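Nucleocapsid (Crimean-congo hemorrhagic fever virus, PDB 4AKL) probably binds single- and double-stranded RNA, helps to package the viral genome and cuts double-stranded DNA without sequence specificity. Local coordinates at residues 432-437 / 449-454; 173-178 / 442-447; 39-44 / 427-432. All coordinates share one frame; numbering follows the deposited sequence. Where two conformers were deposited one is given.

Contact 1: 432-437 / 449-454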
ATOM      1  N   LYS A 432      17.247 -10.960  -9.607  1.00 38.01           N
ATOM      2  CA  LYS A 432      17.579 -12.351  -9.554  1.00 38.65           C
ATOM      3  C   LYS A 432      16.313 -13.131  -9.206  1.00 37.13           C
ATOM      4  O   LYS A 432      16.116 -14.211  -9.766  1.00 37.57           O
ATOM      5  CB  LYS A 432      18.735 -12.667  -8.603  1.00 39.33           C
ATOM      6  CG  LYS A 432      19.630 -13.830  -9.115  1.00 43.70           C
ATOM      7  CD  LYS A 432      20.444 -13.346 -10.366  1.00 47.08           C
ATOM      8  CE  LYS A 432      21.759 -13.989 -10.566  1.00 51.12           C
ATOM      9  NZ  LYS A 432      21.757 -15.264 -11.318  1.00 52.26           N
ATOM     10  N   LEU A 433      15.433 -12.589  -8.350  1.00 35.62           N
ATOM     11  CA  LEU A 433      14.157 -13.279  -8.066  1.00 34.75           C
ATOM     12  C   LEU A 433      13.222 -13.325  -9.277  1.00 34.98           C
ATOM     13  O   LEU A 433      12.527 -14.336  -9.495  1.00 34.54           O
ATOM     14  CB  LEU A 433      13.402 -12.689  -6.912  1.00 33.42           C
ATOM     15  CG  LEU A 433      14.083 -12.928  -5.584  1.00 34.72           C
ATOM     16  CD1 LEU A 433      13.619 -11.883  -4.584  1.00 32.40           C
ATOM     17  CD2 LEU A 433      13.834 -14.357  -5.056  1.00 33.97           C
ATOM     18  N   PHE A 434      13.193 -12.243 -10.033  1.00 35.27           N
ATOM     19  CA  PHE A 434      12.435 -12.187 -11.247  1.00 35.79           C
ATOM     20  C   PHE A 434      12.947 -13.254 -12.246  1.00 37.11           C
ATOM     21  O   PHE A 434      12.165 -13.985 -12.768  1.00 37.45           O
ATOM     22  CB  PHE A 434      12.520 -10.780 -11.874  1.00 36.08           C
ATOM     23  CG  PHE A 434      11.799 -10.655 -13.203  1.00 37.01           C
ATOM     24  CD1 PHE A 434      10.414 -10.499 -13.251  1.00 37.26           C
ATOM     25  CD2 PHE A 434      12.490 -10.669 -14.388  1.00 38.06           C
ATOM     26  CE1 PHE A 434       9.770 -10.364 -14.478  1.00 37.54           C
ATOM     27  CE2 PHE A 434      11.824 -10.530 -15.625  1.00 39.30           C
ATOM     28  CZ  PHE A 434      10.484 -10.389 -15.652  1.00 38.80           C
ATOM     29  N   GLU A 435      14.255 -13.326 -12.458  1.00 38.28           N
ATOM     30  CA  GLU A 435      14.840 -14.244 -13.412  1.00 40.09           C
ATOM     31  C   GLU A 435      14.506 -15.659 -12.991  1.00 39.96           C
ATOM     32  O   GLU A 435      14.116 -16.490 -13.807  1.00 39.83           O
ATOM     33  CB  GLU A 435      16.345 -13.996 -13.574  1.00 41.48           C
ATOM     34  CG  GLU A 435      16.641 -12.610 -14.283  1.00 44.50           C
ATOM     35  CD  GLU A 435      18.109 -12.151 -14.210  1.00 48.76           C
ATOM     36  OE1 GLU A 435      18.832 -12.493 -13.233  1.00 49.83           O
ATOM     37  OE2 GLU A 435      18.549 -11.437 -15.141  1.00 51.44           O
ATOM     38  N   ILE A 436      14.610 -15.921 -11.695  1.00 39.59           N
ATOM     39  CA  ILE A 436      14.245 -17.228 -11.156  1.00 39.72           C
ATOM     40  C   ILE A 436      12.752 -17.546 -11.404  1.00 39.76           C
ATOM     41  O   ILE A 436      12.431 -18.671 -11.886  1.00 40.15           O
ATOM     42  CB  ILE A 436      14.606 -17.343  -9.679  1.00 38.98           C
ATOM     43  CG1 ILE A 436      16.113 -17.325  -9.493  1.00 39.95           C
ATOM     44  CG2 ILE A 436      14.056 -18.628  -9.061  1.00 39.31           C
ATOM     45  CD1 ILE A 436      16.508 -17.082  -8.072  1.00 39.01           C
ATOM     46  N   GLN A 437      11.845 -16.609 -11.098  1.00 39.25           N
ATOM     47  CA  GLN A 437      10.395 -16.813 -11.380  0.70 39.23           C
ATOM     48  C   GLN A 437      10.193 -17.093 -12.862  1.00 40.73           C
ATOM     49  O   GLN A 437       9.373 -17.982 -13.242  1.00 40.58           O
ATOM     50  CB  GLN A 437       9.459 -15.618 -11.038  0.70 38.67           C
ATOM     51  CG  GLN A 437       9.541 -15.003  -9.633  0.70 38.03           C
ATOM     52  CD  GLN A 437       8.523 -13.834  -9.355  0.70 38.89           C
ATOM     53  OE1 GLN A 437       8.785 -12.858  -8.536  0.70 32.62           O
ATOM     54  NE2 GLN A 437       7.346 -13.951  -9.996  0.70 38.90           N
ATOM     55  N   VAL A 449       3.132 -10.332  -9.785  1.00 39.19           N
ATOM     56  CA  VAL A 449       4.556 -10.730  -9.786  1.00 38.04           C
ATOM     57  C   VAL A 449       5.217  -9.992  -8.606  1.00 37.07           C
ATOM     58  O   VAL A 449       5.475  -8.781  -8.705  1.00 35.91           O
ATOM     59  CB  VAL A 449       5.202 -10.407 -11.103  1.00 39.38           C
ATOM     60  CG1 VAL A 449       6.730 -10.704 -11.096  1.00 38.51           C
ATOM     61  CG2 VAL A 449       4.535 -11.207 -12.200  1.00 39.11           C
ATOM     62  N   ALA A 450       5.454 -10.728  -7.499  1.00 34.75           N
ATOM     63  CA  ALA A 450       6.053 -10.148  -6.276  1.00 34.48           C
ATOM     64  C   ALA A 450       7.316  -9.287  -6.526  1.00 34.39           C
ATOM     65  O   ALA A 450       7.447  -8.225  -5.981  1.00 34.45           O
ATOM     66  CB  ALA A 450       6.421 -11.238  -5.252  1.00 33.57           C
ATOM     67  N   SER A 451       8.218  -9.772  -7.350  1.00 34.10           N
ATOM     68  CA  SER A 451       9.470  -9.047  -7.647  1.00 34.47           C
ATOM     69  C   SER A 451       9.212  -7.736  -8.363  1.00 35.02           C
ATOM     70  O   SER A 451       9.940  -6.779  -8.147  1.00 35.32           O
ATOM     71  CB  SER A 451      10.413  -9.930  -8.470  1.00 34.93           C
ATOM     72  OG  SER A 451       9.757 -10.341  -9.661  1.00 34.88           O
ATOM     73  N   GLU A 452       8.184  -7.688  -9.214  1.00 35.00           N
ATOM     74  CA  GLU A 452       7.763  -6.418  -9.852  1.00 36.16           C
ATOM     75  C   GLU A 452       7.181  -5.407  -8.844  1.00 36.55           C
ATOM     76  O   GLU A 452       7.503  -4.208  -8.928  1.00 37.12           O
ATOM     77  CB  GLU A 452       6.774  -6.657 -10.994  1.00 36.10           C
ATOM     78  CG  GLU A 452       7.446  -7.309 -12.151  1.00 37.06           C
ATOM     79  CD  GLU A 452       6.553  -7.570 -13.309  1.00 37.03           C
ATOM     80  OE1 GLU A 452       5.394  -7.181 -13.253  1.00 35.48           O
ATOM     81  OE2 GLU A 452       7.025  -8.173 -14.295  1.00 37.94           O
ATOM     82  N   HIS A 453       6.358  -5.900  -7.897  1.00 35.93           N
ATOM     83  CA  HIS A 453       5.794  -5.102  -6.788  0.50 35.57           C
ATOM     84  C   HIS A 453       6.990  -4.530  -5.996  1.00 35.98           C
ATOM     85  O   HIS A 453       7.016  -3.357  -5.650  1.00 36.44           O
ATOM     86  CB  HIS A 453       4.885  -6.065  -5.973  0.50 34.73           C
ATOM     87  CG  HIS A 453       4.158  -5.478  -4.804  0.50 34.62           C
ATOM     88  ND1 HIS A 453       3.261  -4.425  -4.908  0.50 36.40           N
ATOM     89  CD2 HIS A 453       4.155  -5.844  -3.500  0.50 34.17           C
ATOM     90  CE1 HIS A 453       2.761  -4.161  -3.707  0.50 35.35           C
ATOM     91  NE2 HIS A 453       3.286  -5.009  -2.836  0.50 33.10           N
ATOM     92  N   LEU A 454       7.986  -5.391  -5.722  1.00 35.32           N
ATOM     93  CA  LEU A 454       9.172  -4.941  -5.001  1.00 35.74           C
ATOM     94  C   LEU A 454       9.947  -3.839  -5.764  1.00 36.48           C
ATOM     95  O   LEU A 454      10.320  -2.867  -5.172  1.00 37.29           O
ATOM     96  CB  LEU A 454      10.107  -6.086  -4.667  1.00 35.24           C
ATOM     97  CG  LEU A 454       9.679  -7.076  -3.575  1.00 36.06           C
ATOM     98  CD1 LEU A 454      10.685  -8.274  -3.612  1.00 36.43           C
ATOM     99  CD2 LEU A 454       9.550  -6.471  -2.125  1.00 34.30           C
TER
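Helices 425-440 and 450-460 form an antiparallel helical hairpin in this mostly helical nucleocapsid, and residues 432-437 meet 449-454 close to its connecting loop. The two short axes come within 9.2 Å at 159°, Phe-434 and Ser-451 being the pair whose CA atoms are nearest. Around them, helix 56-71 packs on Leu-433, Ile-436 and Gln-437, while helix 163-181 covers Phe-434, so the interface is buried.

Its polar centre is the side-chain amide of Gln-437, whose chain runs extended beyond CG towards the start of the second helix. There OE1 of Gln-437 takes two donors from one residue: the hydroxyl OG of Ser-451 at 2.9 Å, and, more weakly, the backbone N of Ser-451 at 3.4 Å. That N-H lies in the first turn of the helix, two residues after Val-449, which holds the N-cap position, where backbone N-H groups have no carbonyl of their own helix to reach; the amide oxygen serves in its place. The hydroxyl approaches from above the carbonyl plane, 61° out of it. It gets there because OG sits in the crowded position between backbone N and carbonyl carbon (chi1 57°). On its nitrogen side the same amide rests against a methyl, with Gln-437 NE2 3.5 Å from Val-449 CG1.

Phe-434, its CG anti to the backbone N, stands its ring beside these groups and offers them its edge. Val-449 CG1 is 4.3 Å from Phe-434 CD1, and Ser-451 OG lies in the ring plane, 3.7 Å from that same CD1. Further round, the carboxylate oxygen OE2 of Glu-452 approaches Phe-434 CE1 obliquely, at 3.5 Å.

Contact 2: 173-178 / 442-447. Unlike the reference sequence in segment 442-447: Asp-445 (reference His).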
ATOM      1  N   MET A 173       5.735  -4.393 -16.649  1.00 41.12           N
ATOM      2  CA  MET A 173       4.965  -3.600 -15.690  1.00 41.41           C
ATOM      3  C   MET A 173       4.112  -2.606 -16.468  1.00 43.36           C
ATOM      4  O   MET A 173       2.928  -2.499 -16.187  1.00 43.81           O
ATOM      5  CB  MET A 173       5.870  -2.917 -14.641  1.00 40.89           C
ATOM      6  CG  MET A 173       6.573  -3.898 -13.722  1.00 40.62           C
ATOM      7  SD  MET A 173       8.122  -3.371 -12.915  1.00 41.15           S
ATOM      8  CE  MET A 173       7.524  -2.194 -11.692  1.00 41.01           C
ATOM      9  N   ILE A 174       4.697  -1.915 -17.457  1.00 45.52           N
ATOM     10  CA  ILE A 174       3.936  -0.955 -18.317  1.00 47.36           C
ATOM     11  C   ILE A 174       2.871  -1.659 -19.172  1.00 48.49           C
ATOM     12  O   ILE A 174       1.775  -1.117 -19.368  1.00 49.27           O
ATOM     13  CB  ILE A 174       4.874  -0.100 -19.226  1.00 49.18           C
ATOM     14  CG1 ILE A 174       5.818   0.792 -18.384  1.00 49.07           C
ATOM     15  CG2 ILE A 174       4.057   0.827 -20.205  1.00 50.98           C
ATOM     16  CD1 ILE A 174       6.975   1.457 -19.208  1.00 50.61           C
ATOM     17  N   ARG A 175       3.193  -2.846 -19.704  1.00 49.09           N
ATOM     18  CA  ARG A 175       2.196  -3.709 -20.359  1.00 49.83           C
ATOM     19  C   ARG A 175       0.973  -3.940 -19.436  1.00 49.48           C
ATOM     20  O   ARG A 175      -0.172  -3.854 -19.890  1.00 49.65           O
ATOM     21  CB  ARG A 175       2.804  -5.063 -20.744  1.00 49.66           C
ATOM     22  CG  ARG A 175       1.825  -6.065 -21.413  1.00 49.56           C
ATOM     23  CD  ARG A 175       2.427  -7.450 -21.510  1.00 48.60           C
ATOM     24  NE  ARG A 175       2.493  -8.128 -20.205  1.00 45.43           N
ATOM     25  CZ  ARG A 175       1.512  -8.844 -19.642  1.00 42.94           C
ATOM     26  NH1 ARG A 175       0.335  -9.005 -20.237  1.00 43.36           N
ATOM     27  NH2 ARG A 175       1.720  -9.401 -18.458  1.00 39.37           N
ATOM     28  N   ARG A 176       1.238  -4.236 -18.148  1.00 48.82           N
ATOM     29  CA  ARG A 176       0.179  -4.484 -17.131  1.00 48.63           C
ATOM     30  C   ARG A 176      -0.626  -3.223 -16.816  1.00 50.18           C
ATOM     31  O   ARG A 176      -1.851  -3.234 -16.814  1.00 50.52           O
ATOM     32  CB  ARG A 176       0.769  -5.071 -15.819  1.00 46.57           C
ATOM     33  CG  ARG A 176       1.205  -6.531 -15.931  1.00 45.46           C
ATOM     34  CD  ARG A 176       2.137  -6.968 -14.751  1.00 43.71           C
ATOM     35  NE  ARG A 176       2.671  -8.290 -15.051  1.00 42.98           N
ATOM     36  CZ  ARG A 176       2.047  -9.443 -14.842  1.00 43.69           C
ATOM     37  NH1 ARG A 176       0.830  -9.480 -14.286  1.00 44.97           N
ATOM     38  NH2 ARG A 176       2.638 -10.586 -15.187  1.00 42.50           N
ATOM     39  N   ARG A 177       0.087  -2.149 -16.552  1.00 52.05           N
ATOM     40  CA  ARG A 177      -0.499  -0.859 -16.285  1.00 53.86           C
ATOM     41  C   ARG A 177      -1.414  -0.438 -17.436  1.00 56.01           C
ATOM     42  O   ARG A 177      -2.538   0.008 -17.188  1.00 56.29           O
ATOM     43  CB  ARG A 177       0.616   0.157 -16.062  1.00 54.72           C
ATOM     44  CG  ARG A 177       0.186   1.574 -15.662  1.00 57.92           C
ATOM     45  CD  ARG A 177       1.435   2.446 -15.304  1.00 61.08           C
ATOM     46  NE  ARG A 177       1.030   3.824 -14.999  1.00 64.78           N
ATOM     47  CZ  ARG A 177       0.751   4.768 -15.905  1.00 68.50           C
ATOM     48  NH1 ARG A 177       0.837   4.521 -17.221  1.00 70.98           N
ATOM     49  NH2 ARG A 177       0.379   5.988 -15.496  1.00 69.96           N
ATOM     50  N   ASN A 178      -0.950  -0.597 -18.678  1.00 57.77           N
ATOM     51  CA  ASN A 178      -1.755  -0.241 -19.859  1.00 60.29           C
ATOM     52  C   ASN A 178      -2.990  -1.092 -20.068  1.00 61.11           C
ATOM     53  O   ASN A 178      -4.012  -0.583 -20.513  1.00 62.40           O
ATOM     54  CB  ASN A 178      -0.924  -0.285 -21.148  1.00 61.88           C
ATOM     55  CG  ASN A 178       0.043   0.878 -21.267  1.00 62.41           C
ATOM     56  OD1 ASN A 178       0.126   1.751 -20.395  1.00 61.95           O
ATOM     57  ND2 ASN A 178       0.785   0.884 -22.350  1.00 62.72           N
ATOM     58  N   ASN A 442       5.383 -18.948 -16.340  1.00 53.74           N
ATOM     59  CA  ASN A 442       4.959 -17.866 -17.235  1.00 55.05           C
ATOM     60  C   ASN A 442       4.648 -16.589 -16.439  1.00 53.86           C
ATOM     61  O   ASN A 442       3.713 -16.565 -15.693  1.00 53.63           O
ATOM     62  CB  ASN A 442       3.714 -18.283 -18.031  1.00 56.31           C
ATOM     63  CG  ASN A 442       3.451 -17.377 -19.248  1.00 59.03           C
ATOM     64  OD1 ASN A 442       4.067 -16.283 -19.414  1.00 60.31           O
ATOM     65  ND2 ASN A 442       2.530 -17.839 -20.129  1.00 62.19           N
ATOM     66  N   ILE A 443       5.454 -15.549 -16.620  1.00 54.39           N
ATOM     67  CA  ILE A 443       5.292 -14.239 -15.953  1.00 53.37           C
ATOM     68  C   ILE A 443       3.943 -13.631 -16.269  1.00 53.61           C
ATOM     69  O   ILE A 443       3.148 -13.323 -15.358  1.00 52.51           O
ATOM     70  CB  ILE A 443       6.457 -13.240 -16.399  1.00 53.98           C
ATOM     71  CG1 ILE A 443       7.754 -13.599 -15.712  1.00 53.69           C
ATOM     72  CG2 ILE A 443       6.158 -11.737 -16.106  1.00 53.72           C
ATOM     73  CD1 ILE A 443       7.620 -13.754 -14.174  1.00 52.99           C
ATOM     74  N   GLN A 444       3.697 -13.498 -17.571  1.00 55.20           N
ATOM     75  CA  GLN A 444       2.480 -12.856 -18.092  0.50 55.71           C
ATOM     76  C   GLN A 444       1.165 -13.499 -17.615  1.00 55.44           C
ATOM     77  O   GLN A 444       0.147 -12.828 -17.604  1.00 55.89           O
ATOM     78  CB  GLN A 444       2.524 -12.767 -19.639  0.50 57.62           C
ATOM     79  CG  GLN A 444       3.455 -11.667 -20.210  0.50 57.58           C
ATOM     80  CD  GLN A 444       4.929 -12.041 -20.290  0.50 57.23           C
ATOM     81  OE1 GLN A 444       5.297 -13.219 -20.268  0.50 56.22           O
ATOM     82  NE2 GLN A 444       5.789 -11.016 -20.387  0.50 57.14           N
ATOM     83  N   ASP A 445       1.183 -14.774 -17.205  1.00 55.33           N
ATOM     84  CA  ASP A 445      -0.051 -15.423 -16.671  1.00 55.07           C
ATOM     85  C   ASP A 445      -0.383 -15.187 -15.192  1.00 53.19           C
ATOM     86  O   ASP A 445      -1.501 -15.554 -14.719  1.00 53.22           O
ATOM     87  CB  ASP A 445      -0.019 -16.919 -16.895  1.00 56.01           C
ATOM     88  CG  ASP A 445      -0.539 -17.296 -18.238  1.00 58.88           C
ATOM     89  OD1 ASP A 445      -0.343 -16.511 -19.205  1.00 62.60           O
ATOM     90  OD2 ASP A 445      -1.142 -18.380 -18.330  1.00 60.37           O
ATOM     91  N   MET A 446       0.552 -14.610 -14.459  1.00 51.30           N
ATOM     92  CA  MET A 446       0.317 -14.319 -13.062  1.00 49.36           C
ATOM     93  C   MET A 446      -0.342 -12.952 -12.964  1.00 47.93           C
ATOM     94  O   MET A 446       0.106 -12.021 -13.601  1.00 47.76           O
ATOM     95  CB  MET A 446       1.626 -14.307 -12.292  1.00 48.78           C
ATOM     96  CG  MET A 446       2.419 -15.583 -12.404  1.00 51.47           C
ATOM     97  SD  MET A 446       3.976 -15.420 -11.510  1.00 55.27           S
ATOM     98  CE  MET A 446       3.468 -15.948  -9.872  1.00 53.04           C
ATOM     99  N   ASP A 447      -1.405 -12.841 -12.155  1.00 46.29           N
ATOM    100  CA  ASP A 447      -1.991 -11.536 -11.843  1.00 45.34           C
ATOM    101  C   ASP A 447      -0.925 -10.672 -11.140  1.00 43.71           C
ATOM    102  O   ASP A 447      -0.808  -9.508 -11.384  1.00 43.54           O
ATOM    103  CB  ASP A 447      -3.219 -11.676 -10.917  1.00 44.44           C
ATOM    104  CG  ASP A 447      -4.392 -12.424 -11.571  1.00 45.78           C
ATOM    105  OD1 ASP A 447      -4.268 -12.792 -12.762  1.00 44.02           O
ATOM    106  OD2 ASP A 447      -5.439 -12.652 -10.879  1.00 44.32           O
TER
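The carbonyl oxygen of Met-446 is gripped twice, both times by the guanidinium of Arg-176. NH1 of Arg-176 makes the strong bond, 2.7 Å to Met-446 O with an angle of 160° at the hydrogen; it comes in nearly along the C=O axis, and the oxygen lies close to the guanidinium plane. The second, from Arg-176 NH2 to Met-446 O at 3.3 Å, is weak.

NH2 of Arg-176 also reaches Ile-443 O at 2.8 Å, but the angle is poor and this bond too is weak. Ile-443 O already accepts from Met-446 N, closing a type I beta turn, so the arginine from helix 163-181 clasps that turn at both ends. Its chain runs extended from CG to NE, carrying the charged group across from the helix to the loop between helices 425-440 and 450-460.

Arg-175 works alongside. Bent at chi3 (73°), it lays one face of its guanidinium on the aliphatic part of Gln-444, whose CG is 3.3 Å from Arg-175 NH2. That NH2 also hangs over the rim of the Arg-176 guanidinium, 3.4 Å above its plane. Asp-172, one turn back, salt-bridges NE of both arginines and would offset their mutual repulsion.

Since the loop answers Arg-176 with backbone carbonyls, the grip depends on the shape of the turn, and no acidic side chain of the loop pairs with the arginine.

Contact 3: 39-44 / 427-432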
ATOM      1  N   SER A  39      26.591 -10.427   4.017  1.00 54.68           N
ATOM      2  CA  SER A  39      26.946 -10.474   2.585  1.00 54.76           C
ATOM      3  C   SER A  39      25.723 -10.572   1.737  1.00 52.25           C
ATOM      4  O   SER A  39      24.712 -11.127   2.148  1.00 50.34           O
ATOM      5  CB  SER A  39      27.869 -11.666   2.274  1.00 55.92           C
ATOM      6  OG  SER A  39      27.217 -12.864   2.583  1.00 55.60           O
ATOM      7  N   VAL A  40      25.828 -10.044   0.533  1.00 52.38           N
ATOM      8  CA  VAL A  40      24.710 -10.043  -0.392  1.00 50.91           C
ATOM      9  C   VAL A  40      24.355 -11.500  -0.733  1.00 50.16           C
ATOM     10  O   VAL A  40      25.230 -12.282  -1.033  1.00 50.86           O
ATOM     11  CB  VAL A  40      25.029  -9.218  -1.670  1.00 51.60           C
ATOM     12  CG1 VAL A  40      23.864  -9.259  -2.653  1.00 50.48           C
ATOM     13  CG2 VAL A  40      25.366  -7.784  -1.303  1.00 52.80           C
ATOM     14  N   PRO A  41      23.060 -11.864  -0.677  1.00 48.73           N
ATOM     15  CA  PRO A  41      22.730 -13.229  -0.964  1.00 48.10           C
ATOM     16  C   PRO A  41      22.992 -13.572  -2.436  1.00 48.31           C
ATOM     17  O   PRO A  41      22.752 -12.765  -3.330  1.00 47.56           O
ATOM     18  CB  PRO A  41      21.229 -13.311  -0.645  1.00 46.89           C
ATOM     19  CG  PRO A  41      20.859 -12.026  -0.021  1.00 46.31           C
ATOM     20  CD  PRO A  41      21.848 -11.052  -0.459  1.00 47.71           C
ATOM     21  N   ASN A  42      23.503 -14.769  -2.659  1.00 48.85           N
ATOM     22  CA  ASN A  42      23.827 -15.243  -3.979  1.00 49.00           C
ATOM     23  C   ASN A  42      22.769 -16.266  -4.320  1.00 47.08           C
ATOM     24  O   ASN A  42      22.711 -17.342  -3.705  1.00 46.61           O
ATOM     25  CB  ASN A  42      25.210 -15.864  -4.009  1.00 51.09           C
ATOM     26  CG  ASN A  42      25.707 -16.127  -5.443  1.00 53.14           C
ATOM     27  OD1 ASN A  42      24.928 -16.370  -6.363  1.00 52.31           O
ATOM     28  ND2 ASN A  42      27.011 -16.067  -5.620  1.00 56.38           N
ATOM     29  N   LEU A  43      21.938 -15.925  -5.299  1.00 45.05           N
ATOM     30  CA  LEU A  43      20.823 -16.763  -5.667  1.00 43.44           C
ATOM     31  C   LEU A  43      21.057 -17.492  -6.993  1.00 44.16           C
ATOM     32  O   LEU A  43      20.159 -18.155  -7.494  1.00 43.55           O
ATOM     33  CB  LEU A  43      19.543 -15.912  -5.725  1.00 41.41           C
ATOM     34  CG  LEU A  43      19.198 -14.988  -4.529  1.00 40.51           C
ATOM     35  CD1 LEU A  43      17.852 -14.275  -4.741  1.00 38.48           C
ATOM     36  CD2 LEU A  43      19.163 -15.743  -3.221  1.00 39.90           C
ATOM     37  N   ASP A  44      22.264 -17.378  -7.541  1.00 45.86           N
ATOM     38  CA  ASP A  44      22.645 -17.947  -8.850  1.00 47.37           C
ATOM     39  C   ASP A  44      22.209 -19.366  -8.997  1.00 47.34           C
ATOM     40  O   ASP A  44      21.536 -19.713  -9.964  1.00 47.54           O
ATOM     41  CB  ASP A  44      24.187 -17.909  -9.069  1.00 49.54           C
ATOM     42  CG  ASP A  44      24.714 -16.526  -9.496  1.00 51.35           C
ATOM     43  OD1 ASP A  44      23.909 -15.645  -9.812  1.00 51.60           O
ATOM     44  OD2 ASP A  44      25.956 -16.317  -9.525  1.00 54.50           O
ATOM     45  N   ALA A 427      18.415  -3.923  -5.813  1.00 40.28           N
ATOM     46  CA  ALA A 427      18.002  -4.172  -7.187  1.00 40.50           C
ATOM     47  C   ALA A 427      18.586  -5.510  -7.683  1.00 40.97           C
ATOM     48  O   ALA A 427      17.896  -6.301  -8.318  1.00 40.48           O
ATOM     49  CB  ALA A 427      18.392  -3.022  -8.072  1.00 41.87           C
ATOM     50  N   ARG A 428      19.836  -5.800  -7.372  1.00 42.04           N
ATOM     51  CA  ARG A 428      20.374  -7.079  -7.831  1.00 42.82           C
ATOM     52  C   ARG A 428      19.490  -8.250  -7.382  1.00 40.93           C
ATOM     53  O   ARG A 428      19.236  -9.158  -8.169  1.00 41.16           O
ATOM     54  CB  ARG A 428      21.798  -7.284  -7.378  1.00 44.17           C
ATOM     55  CG  ARG A 428      22.764  -6.420  -8.161  1.00 48.02           C
ATOM     56  CD  ARG A 428      24.183  -6.672  -7.768  1.00 52.44           C
ATOM     57  NE  ARG A 428      24.605  -5.834  -6.632  1.00 56.75           N
ATOM     58  CZ  ARG A 428      25.106  -6.260  -5.453  1.00 57.95           C
ATOM     59  NH1 ARG A 428      25.284  -7.552  -5.157  1.00 58.27           N
ATOM     60  NH2 ARG A 428      25.439  -5.364  -4.553  1.00 59.21           N
ATOM     61  N   THR A 429      19.024  -8.195  -6.146  1.00 39.46           N
ATOM     62  CA  THR A 429      18.291  -9.281  -5.543  1.00 38.08           C
ATOM     63  C   THR A 429      16.851  -9.395  -6.093  1.00 36.87           C
ATOM     64  O   THR A 429      16.346 -10.518  -6.281  1.00 37.41           O
ATOM     65  CB  THR A 429      18.271  -9.087  -4.032  1.00 37.93           C
ATOM     66  OG1 THR A 429      19.615  -8.949  -3.563  1.00 38.32           O
ATOM     67  CG2 THR A 429      17.530 -10.259  -3.302  1.00 36.36           C
ATOM     68  N   ILE A 430      16.191  -8.253  -6.325  1.00 36.02           N
ATOM     69  CA  ILE A 430      14.881  -8.200  -6.983  1.00 34.99           C
ATOM     70  C   ILE A 430      14.927  -8.857  -8.359  1.00 35.40           C
ATOM     71  O   ILE A 430      14.090  -9.654  -8.691  1.00 34.44           O
ATOM     72  CB  ILE A 430      14.387  -6.740  -7.134  1.00 35.18           C
ATOM     73  CG1 ILE A 430      13.940  -6.172  -5.772  1.00 34.69           C
ATOM     74  CG2 ILE A 430      13.209  -6.640  -8.105  1.00 34.52           C
ATOM     75  CD1 ILE A 430      13.595  -4.661  -5.722  1.00 33.20           C
ATOM     76  N   VAL A 431      15.939  -8.491  -9.142  1.00 36.88           N
ATOM     77  CA  VAL A 431      16.162  -8.986 -10.509  1.00 37.61           C
ATOM     78  C   VAL A 431      16.418 -10.499 -10.537  1.00 37.73           C
ATOM     79  O   VAL A 431      15.871 -11.235 -11.400  1.00 37.36           O
ATOM     80  CB  VAL A 431      17.374  -8.216 -11.173  1.00 39.52           C
ATOM     81  CG1 VAL A 431      17.944  -8.960 -12.310  1.00 40.35           C
ATOM     82  CG2 VAL A 431      16.942  -6.832 -11.580  1.00 39.13           C
ATOM     83  N   LYS A 432      17.247 -10.960  -9.607  1.00 38.01           N
ATOM     84  CA  LYS A 432      17.579 -12.351  -9.554  1.00 38.65           C
ATOM     85  C   LYS A 432      16.313 -13.131  -9.206  1.00 37.13           C
ATOM     86  O   LYS A 432      16.116 -14.211  -9.766  1.00 37.57           O
ATOM     87  CB  LYS A 432      18.735 -12.667  -8.603  1.00 39.33           C
ATOM     88  CG  LYS A 432      19.630 -13.830  -9.115  1.00 43.70           C
ATOM     89  CD  LYS A 432      20.444 -13.346 -10.366  1.00 47.08           C
ATOM     90  CE  LYS A 432      21.759 -13.989 -10.566  1.00 51.12           C
ATOM     91  NZ  LYS A 432      21.757 -15.264 -11.318  1.00 52.26           N
TER
HETATM   92  O   HOH W   1      21.009 -11.127  -4.819  1.00 48.02           O
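Val-40, Leu-43 and Asp-44, on the loop leading into helix 45-52, lie against one flank of helix 425-440. Leu-43 reaches in with CG anti to its carbonyl carbon (chi1 -50°); CB lies 4.0 Å from Lys-432 CG, while Leu-43 CD1 approaches the methyl CG2 of Thr-429 at 4.3 Å.

Lys-432 is contorted. Its chi1 of -145° falls off a staggered position, and bends at chi2 and chi4 bring NZ round to Asp-44 OD1. The two form a salt bridge whose hydrogen bond is weak, and the place of that oxygen is less sure. Asp-44 is tethered through its backbone: its N donates to Asn-42 OD1 at 3.1 Å, in the carbonyl plane, making an Asx turn.

At the other end Val-40 holds CG1 anti to its backbone N, 3.3 Å from Arg-428 NH1. Arg-428, bent at chi3 (-88°), crosses the valine at about a right angle and gives its NE to Asn-423 O. Between the two ends a water donates both to Pro-41 O and to Thr-429 OG1, which is itself hydrogen-bonded to Pro-425 O.

The Pro-41 carbonyl thus reaches the helix through water, and with the ion pair uncertain, Leu-43 and Val-40 probably do most to seat the loop.

Helix 425-440 runs through the set: its residues 427-432 meet the 39-44 loop in contact 3, 432-437 meet the next helix in contact 1, and the loop after it supplies 442-447 to contact 2. Contact 1 is the buried one, contact 3 is partly buried and contact 2 lies at the surface. The chemistry follows: a neutral amide-hydroxyl pair with aromatic packing inside, charge and water at the flank, an arginine on backbone carbonyls outside, with a second lying over a glutamine. Contacts 1 and 2 touch where Val-449 packs on Arg-176 and Glu-452 makes a long, weak ion pair with it; contacts 1 and 3 share Lys-432 and join through Leu-433 and Leu-43.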